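Local atomic coordinates of ZmpA Glycopeptidase (Clostridium perfringens, PDB entry 6XSX), a protein that probably hydrolyses peptide bonds in glycosylated proteins as a metalloprotease of the M60 family, this chain holding its catalytic module. Residues Met221-Phe226 / Pro303-Arg308; Gly268-Val273 / Trp277-Glu282; Trp366-Gln371 / Ser395-Leu400; Asn286-Thr289 / Ile294-Val297. All blocks are in the same frame, centred on the assembly; numbering follows the deposited sequence.

Contact 1: Met221-Phe226 / Pro303-Arg308; sequences MKYWGF and PLHFER
Two flat rings, the phenol of Y223 and the imidazole of H305, carry the whole contact. They form an offset stack with centroids 3.9 Å apart and planes tilted by only 5°. The side chains run past each other in opposite directions, which puts CG of H305 over the middle of the phenol ring and CD1 of Y223 over the middle of the imidazole. CB of H305 adds a CH-pi contact over the same face of the phenol ring, 3.6 Å from the Y223 centroid, and touches Y223 CZ at 3.4 Å. With CG trans to the backbone nitrogen (chi1 -175°), Y223 reaches straight across from helix 206-224 to helix 301-309. That first helix ends at once in a Schellman motif, with G225 at positive phi: F226 N bonds to M221 O at 3.0 Å and G225 N to K222 O at 3.0 Å. Polar bonds at the ring ends join the same two helices. Y223 OH is hydrogen-bonded to the carbonyl of M301, a turn before H305, while H305 NE2 is hydrogen-bonded to OE2 of E219, a turn before Y223; together they would be expected to restrain sliding of the stack. W356 of helix 347-361 and the W366 ring also touch Y223.

Contact 2: Gly268-Val273 / Trp277-Glu282; sequences GGALGV and WGFMHE
G272 N donates to G268 O at 2.8 Å, closing the helical turn whose G269-A270 peptide receives the ring of F279. The turn belongs to helix 267-272, which ends in a Schellman motif at V273 (positive phi), and the short connection after it leads directly into helix 277-286. This second helix carries an HExxH pattern that includes H281 and E282, consistent with the metal-binding helix of a zinc peptidase, although no metal is bound to it here. The contact lies on another side of that helix: F279 points at the glycine-rich turn, whereas the H281 side chain makes no contact with that turn. F279 holds CG trans to its own carbonyl carbon (chi1 -83°), which extends the far end of the ring to the neighbouring backbone. Its CZ lies 3.6 Å from A270 N and 3.8 Å from G269 C, and G269 O sits over one face. Because G269 has no side chain, CE2 of F279 can come within 4.0 Å of G269 CA. Next to F279, M280 turns to V216 of helix 206-224 and to F306 of helix 301-309. Between side chains, the approach to the turn is that of A270 CB and F279 CE1, 4.2 Å apart.

Contact 3: Trp366-Gln371 / Ser395-Leu400; sequences WPRFEQ and SDVFKL. With EDO (1,2-ethanediol), chain G.
R368 and V397 pass each other in opposite directions, and the valine methyl CG1 lies over one face of the guanidinium, 3.8 Å above its plane and displaced toward the rim. The other valine methyl, CG2, rests against the helix backbone, 4.1 Å from F369 N. A bend in the arginine chain at chi3 (59°) folds the guanidinium back over V397 and brings its NH1 to 3.0 Å from V397 O. At the edge of the group, water 1 lies in the guanidinium plane; it accepts from R368 NH2 at 2.9 Å and donates to D396 O at 3.1 Å, bridging the two helices. NH1 also donates to O1 of a 1,2-ethanediol molecule at 2.8 Å, with an N-H...O angle of 140°. This diol, probably from the crystallisation liquor, lays C2 over the F398 ring, 3.3 Å from F398 CD1, and bonds further to T364 and D362. In the second shell, Y420 and Y424 hold the carboxylate of D396. Helix 383-398 stops just beyond the contact in a Schellman motif with K399 as C-prime residue, where L400 N reaches S395 O at 3.1 Å. Around the pair, V397 also packs on F365 and E372 of helix 365-375, while F369 turns to A393 and A394 of helix 383-398 and to L355 of helix 347-361.

Contact 4: Asn286-Thr289 / Ile294-Val297; sequences NFDT and IVEV
D288 is extended, at phi/psi of -153°/124° just past helix 277-286, and its CA lies 6.2 Å from that of V295, the first residue of helix 295-298. I294 takes the N-cap position, and V297 N bonds back to I294 O at 3.0 Å, starting the helix. The side-chain contact is made by V295, which inserts CG1 against both backbone and side chain of D288: it lies 3.3 Å from D288 O and 3.6 Å from D288 CG. The same methyl reaches T289 C at 4.0 Å. CG2, placed between the backbone nitrogen and the carbonyl carbon, stands farther from the aspartate, 3.7 Å from D288 O. The loop connects the helix carrying the HExxH pattern to helix 295-298, and it contains an Asx turn in which D288 OD1 accepts from N290 N. D288 CG is trans to the backbone nitrogen (chi1 -162°), and the carboxylate crosses the valine side chain at a slant, with CG1 against it. D288 O has a polar partner too, the side-chain amide of N299. The other carboxylate oxygen, OD2, lies near E370 OE1, a close approach of like charges. Around the loop, the N286 amide is hydrogen-bonded to G258, I259 and Y240, while I294 packs on W383, K386 and H387 of helix 383-398.

Contact 3 is peripheral, about 20 Å from the chain centre to its own centre, yet buried apart from its exposed arginine; contacts 1, 2 and 4 lie within about 10 Å of that centre and are partly buried. Contacts 2 and 4 flank the two ends of helix 277-286, and contact 1 joins the helices beside it: P303 CB lies 3.5 Å from W277 CE3. Toward the outer helices, G225 O and Q371 NE2 probably form a hydrogen bond between contacts 1 and 3, and W224 meets F287 of contact 4. The chemistry differs: stacked rings in contact 1, a phenyl against a glycine-alanine backbone in contact 2, a valine against an aspartate in contact 4, and an arginine using water and diol in contact 3.

Contact 1: Met221-Phe226 / Pro303-Arg308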
loop_
_atom_site.group_PDB
_atom_site.type_symbol
_atom_site.label_atom_id
_atom_site.label_comp_id
_atom_site.label_asym_id
_atom_site.label_seq_id
_atom_site.Cartn_x
_atom_site.Cartn_y
_atom_site.Cartn_z
ATOM N N MET A 221 0.284 8.918 1.154
ATOM C CA MET A 221 0.260 9.700 2.371
ATOM C C MET A 221 -1.004 10.559 2.432
ATOM O O MET A 221 -1.591 10.706 3.502
ATOM C CB MET A 221 1.553 10.500 2.545
ATOM C CG MET A 221 2.655 9.585 3.028
ATOM S SD MET A 221 4.236 10.367 3.324
ATOM C CE MET A 221 3.958 11.097 4.939
ATOM N N LYS A 222 -1.457 11.057 1.276
ATOM C CA LYS A 222 -2.760 11.703 1.194
ATOM C C LYS A 222 -3.870 10.744 1.651
ATOM O O LYS A 222 -4.670 11.083 2.520
ATOM C CB LYS A 222 -3.006 12.225 -0.225
ATOM C CG LYS A 222 -4.356 12.901 -0.426
ATOM C CD LYS A 222 -4.547 13.346 -1.860
ATOM C CE LYS A 222 -5.998 13.571 -2.225
ATOM N NZ LYS A 222 -6.132 13.901 -3.667
ATOM N N TYR A 223 -3.909 9.536 1.080
ATOM C CA TYR A 223 -4.926 8.554 1.438
ATOM C C TYR A 223 -4.916 8.242 2.936
ATOM O O TYR A 223 -5.970 7.952 3.501
ATOM C CB TYR A 223 -4.757 7.283 0.601
ATOM C CG TYR A 223 -5.802 6.200 0.746
ATOM C CD1 TYR A 223 -7.152 6.434 0.506
ATOM C CD2 TYR A 223 -5.419 4.901 1.050
ATOM C CE1 TYR A 223 -8.088 5.410 0.596
ATOM C CE2 TYR A 223 -6.338 3.871 1.157
ATOM C CZ TYR A 223 -7.678 4.126 0.931
ATOM O OH TYR A 223 -8.566 3.094 1.020
ATOM N N TRP A 224 -3.731 8.287 3.567
ATOM C CA TRP A 224 -3.571 7.906 4.963
ATOM C C TRP A 224 -3.837 9.091 5.898
ATOM O O TRP A 224 -3.827 8.926 7.119
ATOM C CB TRP A 224 -2.170 7.319 5.184
ATOM C CG TRP A 224 -2.184 5.978 5.848
ATOM C CD1 TRP A 224 -1.714 5.673 7.091
ATOM C CD2 TRP A 224 -2.709 4.753 5.303
ATOM N NE1 TRP A 224 -1.903 4.343 7.351
ATOM C CE2 TRP A 224 -2.518 3.754 6.279
ATOM C CE3 TRP A 224 -3.319 4.405 4.091
ATOM C CZ2 TRP A 224 -2.910 2.428 6.080
ATOM C CZ3 TRP A 224 -3.698 3.093 3.889
ATOM C CH2 TRP A 224 -3.496 2.119 4.871
ATOM N N GLY A 225 -4.046 10.285 5.322
ATOM C CA GLY A 225 -4.423 11.465 6.087
ATOM C C GLY A 225 -3.248 12.256 6.669
ATOM O O GLY A 225 -3.432 13.010 7.628
ATOM N N PHE A 226 -2.051 12.105 6.081
ATOM C CA PHE A 226 -0.914 12.946 6.447
ATOM C C PHE A 226 -1.046 14.283 5.724
ATOM O O PHE A 226 -0.505 14.464 4.640
ATOM C CB PHE A 226 0.419 12.245 6.160
ATOM C CG PHE A 226 0.678 11.045 7.034
ATOM C CD1 PHE A 226 1.146 11.200 8.330
ATOM C CD2 PHE A 226 0.445 9.762 6.561
ATOM C CE1 PHE A 226 1.372 10.096 9.140
ATOM C CE2 PHE A 226 0.671 8.659 7.371
ATOM C CZ PHE A 226 1.127 8.827 8.660
ATOM N N PRO A 303 -3.921 -1.209 -1.097
ATOM C CA PRO A 303 -3.974 -1.812 -2.430
ATOM C C PRO A 303 -5.338 -1.655 -3.115
ATOM O O PRO A 303 -5.384 -1.432 -4.324
ATOM C CB PRO A 303 -3.509 -3.260 -2.204
ATOM C CG PRO A 303 -3.743 -3.510 -0.718
ATOM C CD PRO A 303 -3.477 -2.167 -0.068
ATOM N N LEU A 304 -6.441 -1.716 -2.344
ATOM C CA LEU A 304 -7.773 -1.539 -2.920
ATOM C C LEU A 304 -7.908 -0.151 -3.553
ATOM O O LEU A 304 -8.455 -0.034 -4.643
ATOM C CB LEU A 304 -8.868 -1.774 -1.872
ATOM C CG LEU A 304 -9.038 -3.210 -1.373
ATOM C CD1 LEU A 304 -9.939 -3.251 -0.146
ATOM C CD2 LEU A 304 -9.581 -4.125 -2.454
ATOM N N HIS A 305 -7.392 0.881 -2.869
ATOM C CA HIS A 305 -7.455 2.258 -3.341
ATOM C C HIS A 305 -6.702 2.407 -4.658
ATOM O O HIS A 305 -7.220 3.022 -5.600
ATOM C CB HIS A 305 -6.954 3.231 -2.264
ATOM C CG HIS A 305 -6.775 4.649 -2.698
ATOM N ND1 HIS A 305 -7.837 5.481 -2.997
ATOM C CD2 HIS A 305 -5.658 5.402 -2.828
ATOM C CE1 HIS A 305 -7.385 6.683 -3.293
ATOM N NE2 HIS A 305 -6.041 6.656 -3.217
ATOM N N PHE A 306 -5.500 1.808 -4.711
ATOM C CA PHE A 306 -4.639 1.868 -5.879
ATOM C C PHE A 306 -5.290 1.149 -7.057
ATOM O O PHE A 306 -5.076 1.543 -8.201
ATOM C CB PHE A 306 -3.195 1.469 -5.544
ATOM C CG PHE A 306 -2.321 2.649 -5.191
ATOM C CD1 PHE A 306 -1.703 3.398 -6.184
ATOM C CD2 PHE A 306 -2.149 3.041 -3.872
ATOM C CE1 PHE A 306 -0.923 4.502 -5.862
ATOM C CE2 PHE A 306 -1.372 4.146 -3.548
ATOM C CZ PHE A 306 -0.751 4.868 -4.547
ATOM N N GLU A 307 -6.084 0.110 -6.758
ATOM C CA GLU A 307 -6.907 -0.546 -7.763
ATOM C C GLU A 307 -7.976 0.421 -8.278
ATOM O O GLU A 307 -8.140 0.590 -9.488
ATOM C CB GLU A 307 -7.508 -1.832 -7.193
ATOM C CG GLU A 307 -6.544 -3.000 -7.278
ATOM C CD GLU A 307 -6.954 -4.268 -6.552
ATOM O OE1 GLU A 307 -7.755 -4.176 -5.583
ATOM O OE2 GLU A 307 -6.459 -5.341 -6.952
ATOM N N ARG A 308 -8.685 1.073 -7.352
ATOM C CA ARG A 308 -9.779 1.957 -7.728
ATOM C C ARG A 308 -9.270 3.149 -8.542
ATOM O O ARG A 308 -9.881 3.501 -9.548
ATOM C CB ARG A 308 -10.541 2.452 -6.497
ATOM C CG ARG A 308 -11.611 3.485 -6.813
ATOM C CD ARG A 308 -11.982 4.256 -5.561
ATOM N NE ARG A 308 -13.230 4.992 -5.709
ATOM C CZ ARG A 308 -13.912 5.567 -4.719
ATOM N NH1 ARG A 308 -13.474 5.515 -3.470
ATOM N NH2 ARG A 308 -15.033 6.204 -4.991
#

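Contact 2: Gly268-Val273 / Trp277-Glu282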
loop_
_atom_site.group_PDB
_atom_site.type_symbol
_atom_site.label_atom_id
_atom_site.label_comp_id
_atom_site.label_asym_id
_atom_site.label_seq_id
_atom_site.Cartn_x
_atom_site.Cartn_y
_atom_site.Cartn_z
ATOM N N GLY A 268 11.171 -5.789 -12.898
ATOM C CA GLY A 268 10.484 -4.922 -13.847
ATOM C C GLY A 268 9.282 -4.200 -13.238
ATOM O O GLY A 268 9.061 -3.019 -13.516
ATOM N N GLY A 269 8.511 -4.914 -12.406
ATOM C CA GLY A 269 7.443 -4.295 -11.631
ATOM C C GLY A 269 7.964 -3.131 -10.784
ATOM O O GLY A 269 7.333 -2.072 -10.704
ATOM N N ALA A 270 9.135 -3.341 -10.168
ATOM C CA ALA A 270 9.759 -2.357 -9.300
ATOM C C ALA A 270 10.154 -1.114 -10.104
ATOM O O ALA A 270 9.862 0.009 -9.690
ATOM C CB ALA A 270 10.952 -2.964 -8.589
ATOM N N LEU A 271 10.826 -1.331 -11.241
ATOM C CA LEU A 271 11.338 -0.251 -12.072
ATOM C C LEU A 271 10.186 0.493 -12.741
ATOM O O LEU A 271 10.257 1.707 -12.933
ATOM C CB LEU A 271 12.316 -0.828 -13.101
ATOM C CG LEU A 271 13.659 -1.291 -12.528
ATOM C CD1 LEU A 271 14.487 -2.027 -13.571
ATOM C CD2 LEU A 271 14.450 -0.115 -11.963
ATOM N N GLY A 272 9.134 -0.250 -13.087
ATOM C CA GLY A 272 7.919 0.315 -13.657
ATOM C C GLY A 272 7.021 0.970 -12.610
ATOM O O GLY A 272 6.078 1.668 -12.966
ATOM N N VAL A 273 7.333 0.772 -11.322
ATOM C CA VAL A 273 6.525 1.307 -10.234
ATOM C C VAL A 273 5.094 0.773 -10.343
ATOM O O VAL A 273 4.115 1.523 -10.317
ATOM C CB VAL A 273 6.597 2.846 -10.165
ATOM C CG1 VAL A 273 6.002 3.369 -8.870
ATOM C CG2 VAL A 273 8.032 3.343 -10.299
ATOM N N TRP A 277 -1.737 -5.240 -6.760
ATOM C CA TRP A 277 -1.994 -5.745 -5.416
ATOM C C TRP A 277 -0.701 -6.128 -4.686
ATOM O O TRP A 277 -0.490 -5.724 -3.541
ATOM C CB TRP A 277 -3.000 -6.904 -5.436
ATOM C CG TRP A 277 -3.323 -7.373 -4.050
ATOM C CD1 TRP A 277 -2.609 -8.268 -3.308
ATOM C CD2 TRP A 277 -4.383 -6.902 -3.197
ATOM N NE1 TRP A 277 -3.159 -8.400 -2.063
ATOM C CE2 TRP A 277 -4.252 -7.579 -1.964
ATOM C CE3 TRP A 277 -5.438 -5.993 -3.355
ATOM C CZ2 TRP A 277 -5.136 -7.382 -0.899
ATOM C CZ3 TRP A 277 -6.312 -5.802 -2.307
ATOM C CH2 TRP A 277 -6.163 -6.489 -1.099
ATOM N N GLY A 278 0.131 -6.961 -5.325
ATOM C CA GLY A 278 1.380 -7.434 -4.740
ATOM C C GLY A 278 2.215 -6.318 -4.105
ATOM O O GLY A 278 2.547 -6.398 -2.927
ATOM N N PHE A 279 2.530 -5.266 -4.876
ATOM C CA PHE A 279 3.395 -4.200 -4.385
ATOM C C PHE A 279 2.712 -3.378 -3.299
ATOM O O PHE A 279 3.323 -3.087 -2.271
ATOM C CB PHE A 279 3.889 -3.304 -5.524
ATOM C CG PHE A 279 5.098 -3.854 -6.238
ATOM C CD1 PHE A 279 6.380 -3.578 -5.779
ATOM C CD2 PHE A 279 4.952 -4.688 -7.338
ATOM C CE1 PHE A 279 7.495 -4.098 -6.423
ATOM C CE2 PHE A 279 6.066 -5.206 -7.983
ATOM C CZ PHE A 279 7.334 -4.915 -7.521
ATOM N N MET A 280 1.450 -2.996 -3.533
ATOM C CA MET A 280 0.789 -2.034 -2.667
ATOM C C MET A 280 0.350 -2.687 -1.357
ATOM O O MET A 280 0.275 -2.023 -0.327
ATOM C CB MET A 280 -0.378 -1.353 -3.386
ATOM C CG MET A 280 0.088 -0.548 -4.589
ATOM S SD MET A 280 1.445 0.594 -4.155
ATOM C CE MET A 280 0.564 1.756 -3.121
ATOM N N HIS A 281 0.128 -4.004 -1.384
ATOM C CA HIS A 281 -0.166 -4.734 -0.160
ATOM C C HIS A 281 1.009 -4.621 0.807
ATOM O O HIS A 281 0.806 -4.434 2.001
ATOM C CB HIS A 281 -0.551 -6.187 -0.478
ATOM C CG HIS A 281 -0.624 -7.087 0.711
ATOM N ND1 HIS A 281 -1.794 -7.272 1.432
ATOM C CD2 HIS A 281 0.316 -7.860 1.303
ATOM C CE1 HIS A 281 -1.571 -8.116 2.421
ATOM N NE2 HIS A 281 -0.278 -8.497 2.363
ATOM N N GLU A 282 2.237 -4.709 0.279
ATOM C CA GLU A 282 3.434 -4.583 1.101
ATOM C C GLU A 282 3.588 -3.163 1.629
ATOM O O GLU A 282 3.968 -2.979 2.778
ATOM C CB GLU A 282 4.698 -4.995 0.344
ATOM C CG GLU A 282 4.670 -6.440 -0.129
ATOM C CD GLU A 282 4.149 -7.447 0.883
ATOM O OE1 GLU A 282 4.495 -7.321 2.068
ATOM O OE2 GLU A 282 3.380 -8.352 0.483
#

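Contact 3: Trp366-Gln371 / Ser395-Leu400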
loop_
_atom_site.group_PDB
_atom_site.type_symbol
_atom_site.label_atom_id
_atom_site.label_comp_id
_atom_site.label_asym_id
_atom_site.label_seq_id
_atom_site.Cartn_x
_atom_site.Cartn_y
_atom_site.Cartn_z
ATOM N N TRP A 366 -11.421 7.266 4.506
ATOM C CA TRP A 366 -10.259 6.555 5.025
ATOM C C TRP A 366 -9.251 7.502 5.689
ATOM O O TRP A 366 -8.848 7.266 6.826
ATOM C CB TRP A 366 -9.616 5.635 3.975
ATOM C CG TRP A 366 -8.647 4.683 4.607
ATOM C CD1 TRP A 366 -7.294 4.626 4.426
ATOM C CD2 TRP A 366 -8.964 3.678 5.592
ATOM N NE1 TRP A 366 -6.752 3.642 5.210
ATOM C CE2 TRP A 366 -7.749 3.055 5.948
ATOM C CE3 TRP A 366 -10.153 3.242 6.195
ATOM C CZ2 TRP A 366 -7.700 2.009 6.875
ATOM C CZ3 TRP A 366 -10.099 2.221 7.123
ATOM C CH2 TRP A 366 -8.886 1.613 7.456
ATOM N N PRO A 367 -8.805 8.603 5.035
ATOM C CA PRO A 367 -7.848 9.523 5.656
ATOM C C PRO A 367 -8.306 9.980 7.047
ATOM O O PRO A 367 -7.520 9.978 7.999
ATOM C CB PRO A 367 -7.719 10.680 4.651
ATOM C CG PRO A 367 -8.868 10.487 3.669
ATOM C CD PRO A 367 -9.161 9.004 3.665
ATOM N N ARG A 368 -9.605 10.289 7.168
ATOM C CA ARG A 368 -10.176 10.764 8.420
ATOM C C ARG A 368 -10.218 9.630 9.447
ATOM O O ARG A 368 -9.925 9.856 10.617
ATOM C CB ARG A 368 -11.542 11.414 8.184
ATOM C CG ARG A 368 -11.502 12.629 7.260
ATOM C CD ARG A 368 -12.885 13.235 7.047
ATOM N NE ARG A 368 -13.406 13.636 8.353
ATOM C CZ ARG A 368 -14.689 13.751 8.700
ATOM N NH1 ARG A 368 -15.656 13.492 7.835
ATOM N NH2 ARG A 368 -14.997 14.116 9.930
ATOM N N PHE A 369 -10.576 8.415 9.000
ATOM C CA PHE A 369 -10.577 7.253 9.879
ATOM C C PHE A 369 -9.165 6.999 10.424
ATOM O O PHE A 369 -8.985 6.864 11.641
ATOM C CB PHE A 369 -11.192 6.049 9.161
ATOM C CG PHE A 369 -11.400 4.796 9.976
ATOM C CD1 PHE A 369 -12.568 4.597 10.695
ATOM C CD2 PHE A 369 -10.454 3.780 9.974
ATOM C CE1 PHE A 369 -12.779 3.430 11.412
ATOM C CE2 PHE A 369 -10.660 2.612 10.696
ATOM C CZ PHE A 369 -11.825 2.440 11.409
ATOM N N GLU A 370 -8.169 6.967 9.523
ATOM C CA GLU A 370 -6.771 6.795 9.910
ATOM C C GLU A 370 -6.344 7.877 10.905
ATOM O O GLU A 370 -5.631 7.576 11.866
ATOM C CB GLU A 370 -5.823 6.783 8.703
ATOM C CG GLU A 370 -5.789 5.468 7.936
ATOM C CD GLU A 370 -5.708 4.192 8.763
ATOM O OE1 GLU A 370 -4.715 3.461 8.624
ATOM O OE2 GLU A 370 -6.662 3.910 9.520
ATOM N N GLN A 371 -6.767 9.126 10.654
ATOM C CA GLN A 371 -6.446 10.256 11.521
ATOM C C GLN A 371 -6.973 10.020 12.939
ATOM O O GLN A 371 -6.268 10.303 13.907
ATOM C CB GLN A 371 -6.955 11.578 10.944
ATOM C CG GLN A 371 -6.067 12.162 9.856
ATOM C CD GLN A 371 -6.759 13.299 9.148
ATOM O OE1 GLN A 371 -7.970 13.479 9.278
ATOM N NE2 GLN A 371 -6.000 14.069 8.381
ATOM N N SER A 395 -18.555 5.885 12.814
ATOM C CA SER A 395 -19.774 6.623 13.098
ATOM C C SER A 395 -19.475 8.107 13.309
ATOM O O SER A 395 -20.175 8.950 12.756
ATOM C CB SER A 395 -20.539 6.027 14.251
ATOM O OG SER A 395 -21.099 4.771 13.887
ATOM N N ASP A 396 -18.440 8.414 14.109
ATOM C CA ASP A 396 -18.029 9.793 14.353
ATOM C C ASP A 396 -17.615 10.482 13.050
ATOM O O ASP A 396 -18.005 11.620 12.803
ATOM C CB ASP A 396 -16.866 9.881 15.344
ATOM C CG ASP A 396 -17.217 9.506 16.775
ATOM O OD1 ASP A 396 -18.342 9.840 17.218
ATOM O OD2 ASP A 396 -16.353 8.886 17.441
ATOM N N VAL A 397 -16.798 9.806 12.235
ATOM C CA VAL A 397 -16.316 10.383 10.988
ATOM C C VAL A 397 -17.505 10.785 10.108
ATOM O O VAL A 397 -17.510 11.866 9.519
ATOM C CB VAL A 397 -15.338 9.441 10.253
ATOM C CG1 VAL A 397 -15.101 9.864 8.804
ATOM C CG2 VAL A 397 -14.007 9.313 10.983
ATOM N N PHE A 398 -18.522 9.919 10.026
ATOM C CA PHE A 398 -19.629 10.161 9.112
ATOM C C PHE A 398 -20.714 11.027 9.748
ATOM O O PHE A 398 -21.526 11.603 9.032
ATOM C CB PHE A 398 -20.237 8.851 8.604
ATOM C CG PHE A 398 -19.659 8.343 7.306
ATOM C CD1 PHE A 398 -20.126 8.813 6.085
ATOM C CD2 PHE A 398 -18.648 7.390 7.300
ATOM C CE1 PHE A 398 -19.586 8.350 4.892
ATOM C CE2 PHE A 398 -18.116 6.924 6.107
ATOM C CZ PHE A 398 -18.587 7.402 4.903
ATOM N N LYS A 399 -20.731 11.098 11.086
ATOM C CA LYS A 399 -21.875 11.607 11.833
ATOM C C LYS A 399 -23.108 10.759 11.517
ATOM O O LYS A 399 -24.210 11.290 11.389
ATOM C CB LYS A 399 -22.174 13.080 11.516
ATOM C CG LYS A 399 -21.069 14.082 11.817
ATOM C CD LYS A 399 -20.639 14.068 13.268
ATOM C CE LYS A 399 -19.821 15.278 13.671
ATOM N NZ LYS A 399 -20.638 16.515 13.665
ATOM N N LEU A 400 -22.910 9.443 11.389
ATOM C CA LEU A 400 -24.002 8.529 11.097
ATOM C C LEU A 400 -23.958 7.361 12.074
ATOM O O LEU A 400 -22.895 6.980 12.550
ATOM C CB LEU A 400 -23.885 8.018 9.655
ATOM C CG LEU A 400 -24.204 9.018 8.543
ATOM C CD1 LEU A 400 -23.768 8.482 7.180
ATOM C CD2 LEU A 400 -25.684 9.388 8.532
HETATM C C1 EDO G . -16.559 10.715 5.558
HETATM O O1 EDO G . -15.532 11.670 5.769
HETATM C C2 EDO G . -17.908 11.256 5.866
HETATM O O2 EDO G . -18.050 12.601 5.460
HETATM O O HOH W 1 -17.395 14.404 11.602
#

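Contact 4: Asn286-Thr289 / Ile294-Val297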
loop_
_atom_site.group_PDB
_atom_site.type_symbol
_atom_site.label_atom_id
_atom_site.label_comp_id
_atom_site.label_asym_id
_atom_site.label_seq_id
_atom_site.Cartn_x
_atom_site.Cartn_y
_atom_site.Cartn_z
ATOM N N ASN A 286 3.502 -1.565 5.727
ATOM C CA ASN A 286 4.510 -0.660 6.255
ATOM C C ASN A 286 3.862 0.602 6.819
ATOM O O ASN A 286 4.437 1.263 7.686
ATOM C CB ASN A 286 5.589 -0.342 5.215
ATOM C CG ASN A 286 6.718 -1.354 5.234
ATOM O OD1 ASN A 286 7.257 -1.665 6.295
ATOM N ND2 ASN A 286 7.084 -1.865 4.070
ATOM N N PHE A 287 2.664 0.937 6.331
ATOM C CA PHE A 287 2.069 2.206 6.731
ATOM C C PHE A 287 1.180 2.134 7.980
ATOM O O PHE A 287 0.647 3.167 8.376
ATOM C CB PHE A 287 1.391 2.914 5.552
ATOM C CG PHE A 287 2.310 3.861 4.823
ATOM C CD1 PHE A 287 2.396 5.192 5.196
ATOM C CD2 PHE A 287 3.116 3.413 3.788
ATOM C CE1 PHE A 287 3.261 6.061 4.542
ATOM C CE2 PHE A 287 3.977 4.280 3.135
ATOM C CZ PHE A 287 4.040 5.604 3.504
ATOM N N ASP A 288 1.012 0.960 8.617
ATOM C CA ASP A 288 0.259 0.954 9.871
ATOM C C ASP A 288 0.668 -0.183 10.806
ATOM O O ASP A 288 0.568 -1.355 10.450
ATOM C CB ASP A 288 -1.257 0.984 9.656
ATOM C CG ASP A 288 -2.048 1.414 10.883
ATOM O OD1 ASP A 288 -1.434 1.858 11.882
ATOM O OD2 ASP A 288 -3.284 1.319 10.829
ATOM N N THR A 289 1.065 0.192 12.029
ATOM C CA THR A 289 1.467 -0.764 13.049
ATOM C C THR A 289 0.652 -0.555 14.321
ATOM O O THR A 289 0.989 -1.110 15.366
ATOM C CB THR A 289 2.938 -0.587 13.456
ATOM O OG1 THR A 289 3.133 0.756 13.909
ATOM C CG2 THR A 289 3.904 -0.940 12.351
ATOM N N ILE A 294 -6.746 -3.443 13.946
ATOM C CA ILE A 294 -6.311 -4.718 13.391
ATOM C C ILE A 294 -5.678 -4.445 12.026
ATOM O O ILE A 294 -6.384 -4.381 11.018
ATOM C CB ILE A 294 -7.483 -5.718 13.271
ATOM C CG1 ILE A 294 -8.337 -5.797 14.544
ATOM C CG2 ILE A 294 -6.973 -7.093 12.855
ATOM C CD1 ILE A 294 -9.662 -6.548 14.363
ATOM N N VAL A 295 -4.345 -4.297 12.003
ATOM C CA VAL A 295 -3.662 -3.764 10.832
ATOM C C VAL A 295 -3.684 -4.774 9.683
ATOM O O VAL A 295 -3.666 -4.378 8.517
ATOM C CB VAL A 295 -2.251 -3.224 11.145
ATOM C CG1 VAL A 295 -2.325 -1.983 12.017
ATOM C CG2 VAL A 295 -1.325 -4.276 11.752
ATOM N N GLU A 296 -3.778 -6.069 10.019
ATOM C CA GLU A 296 -3.859 -7.128 9.022
ATOM C C GLU A 296 -5.126 -6.956 8.185
ATOM O O GLU A 296 -5.191 -7.377 7.029
ATOM C CB GLU A 296 -3.834 -8.505 9.687
ATOM C CG GLU A 296 -2.524 -8.811 10.395
ATOM C CD GLU A 296 -2.401 -8.376 11.850
ATOM O OE1 GLU A 296 -3.366 -7.775 12.397
ATOM O OE2 GLU A 296 -1.329 -8.637 12.441
ATOM N N VAL A 297 -6.151 -6.344 8.780
ATOM C CA VAL A 297 -7.378 -6.131 8.031
ATOM C C VAL A 297 -7.247 -4.801 7.292
ATOM O O VAL A 297 -7.355 -4.772 6.066
ATOM C CB VAL A 297 -8.630 -6.219 8.927
ATOM C CG1 VAL A 297 -9.890 -5.791 8.197
ATOM C CG2 VAL A 297 -8.811 -7.620 9.506
#